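Local coordinates for acetyl-CoA C-acetyltransferase (Syntrophomonas wolfei subsp. wolfei, PDB 7N7Z) that catalyses the thiolase reaction, transferring an acetyl group between acetyl-CoA molecules to form acetoacetyl-CoA or, in reverse, cleaving acetoacetyl-CoA, at the interface of chains A and B. Residues are numbered along the deposited sequence; one frame, centred on the assembly and turned at random. Chains: chain A/B, Acetyl-CoA C-acetyltransferase.

The interface of chains A and B. Residues chain A 128-130; chain B 29, 63-64, 124, 126.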
loop_
_atom_site.group_PDB
_atom_site.type_symbol
_atom_site.label_atom_id
_atom_site.label_comp_id
_atom_site.label_asym_id
_atom_site.label_seq_id
_atom_site.Cartn_x
_atom_site.Cartn_y
_atom_site.Cartn_z
ATOM N N LEU A 128 0.239 -7.549 -0.490
ATOM C CA LEU A 128 -0.742 -7.443 -1.561
ATOM C C LEU A 128 -1.802 -6.401 -1.236
ATOM O O LEU A 128 -2.230 -6.272 -0.085
ATOM C CB LEU A 128 -1.431 -8.787 -1.809
ATOM C CG LEU A 128 -0.527 -9.971 -2.140
ATOM C CD1 LEU A 128 -1.328 -11.262 -2.126
ATOM C CD2 LEU A 128 0.153 -9.774 -3.482
ATOM N N LEU A 129 -2.225 -5.670 -2.265
ATOM C CA LEU A 129 -3.380 -4.776 -2.208
ATOM C C LEU A 129 -4.405 -5.328 -3.196
ATOM O O LEU A 129 -4.279 -5.128 -4.409
ATOM C CB LEU A 129 -2.992 -3.339 -2.544
ATOM C CG LEU A 129 -2.043 -2.639 -1.570
ATOM C CD1 LEU A 129 -1.545 -1.333 -2.170
ATOM C CD2 LEU A 129 -2.724 -2.392 -0.234
ATOM N N GLN A 130 -5.415 -6.029 -2.679
ATOM C CA GLN A 130 -6.364 -6.716 -3.548
ATOM C C GLN A 130 -7.351 -5.761 -4.208
ATOM O O GLN A 130 -7.789 -6.018 -5.336
ATOM C CB GLN A 130 -7.122 -7.783 -2.754
ATOM C CG GLN A 130 -7.951 -8.731 -3.614
ATOM C CD GLN A 130 -7.105 -9.523 -4.593
ATOM O OE1 GLN A 130 -7.333 -9.484 -5.801
ATOM N NE2 GLN A 130 -6.121 -10.245 -4.075
ATOM N N ARG B 29 -13.572 -14.195 -9.033
ATOM C CA ARG B 29 -12.158 -14.468 -8.834
ATOM C C ARG B 29 -11.740 -15.713 -9.612
ATOM O O ARG B 29 -12.566 -16.535 -10.023
ATOM C CB ARG B 29 -11.851 -14.638 -7.347
ATOM C CG ARG B 29 -12.239 -13.434 -6.493
ATOM C CD ARG B 29 -11.292 -12.259 -6.702
ATOM N NE ARG B 29 -9.913 -12.591 -6.360
ATOM C CZ ARG B 29 -9.442 -12.667 -5.122
ATOM N NH1 ARG B 29 -10.216 -12.443 -4.073
ATOM N NH2 ARG B 29 -8.162 -12.974 -4.932
ATOM N N ALA B 63 -0.806 -14.634 -7.322
ATOM C CA ALA B 63 -1.016 -13.738 -6.192
ATOM C C ALA B 63 -2.491 -13.431 -5.964
ATOM O O ALA B 63 -3.227 -13.108 -6.899
ATOM C CB ALA B 63 -0.242 -12.438 -6.422
ATOM N N GLY B 64 -2.912 -13.535 -4.700
ATOM C CA GLY B 64 -4.245 -13.159 -4.280
ATOM C C GLY B 64 -5.253 -14.287 -4.228
ATOM O O GLY B 64 -6.340 -14.096 -3.667
ATOM N N ASN B 124 -8.705 -9.177 -11.555
ATOM C CA ASN B 124 -8.540 -9.282 -10.110
ATOM C C ASN B 124 -7.100 -9.588 -9.708
ATOM O O ASN B 124 -6.863 -10.094 -8.606
ATOM C CB ASN B 124 -9.483 -10.347 -9.546
ATOM C CG ASN B 124 -10.928 -9.886 -9.513
ATOM O OD1 ASN B 124 -11.306 -9.051 -8.690
ATOM N ND2 ASN B 124 -11.743 -10.429 -10.410
ATOM N N PRO B 126 -3.850 -8.564 -8.012
ATOM C CA PRO B 126 -3.599 -7.501 -7.034
ATOM C C PRO B 126 -2.420 -6.630 -7.443
ATOM O O PRO B 126 -1.731 -6.871 -8.437
ATOM C CB PRO B 126 -3.307 -8.265 -5.738
ATOM C CG PRO B 126 -2.794 -9.594 -6.189
ATOM C CD PRO B 126 -3.457 -9.892 -7.503
HETATM O O HOH W 1 -9.449 -8.068 -7.377
#
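A:Gln130 lays its side-chain amide partly over one face of the B:Arg29 guanidinium, toward the rim on the NH2 side, planes stacked 25° apart, and so illustrates how flat packing can hold a polar side chain between subunits. Its CG lies anti to the backbone N (chi1 -169°), and a bend at chi2 carries the amide across to chain B. There NE2 sits 3.5 Å from B:Gly64 CA and faces the B:Pro126 ring. The amide orientation is doubtful: OE1 as modelled is 2.9 Å from the backbone O of B:Asn124, two acceptors together, whereas a flip could place an NH2 donor there. A water 2.5 Å from B:Asn124 OD1 links that side chain to this end of the amide. Beside it, A:Leu128 splits its methyls, CD1 toward B:Gly64 N (3.8 Å) and CD2 against B:Ala63 CB and B:Pro126 CG.

Within chain B the first-shell groups are tied together: B:Arg29 NH2 donates to B:Gly64 O (2.5 Å) in a short, strongly bent bond (120° at H), the donor above the carbonyl plane, that is likely to steady the guanidinium. Alanine at B:Arg29 would probably leave the amide without its stacking partner and the glycine carbonyl without this donor, letting A:Gln130 turn more freely.

Repeated by two-fold symmetry, this patch joins strand 127-129 and the following loop to the neighbouring subunit. Its centre lies about 19 Å from B:Cys92, the predicted nucleophile, and it likely serves dimer assembly rather than chemistry.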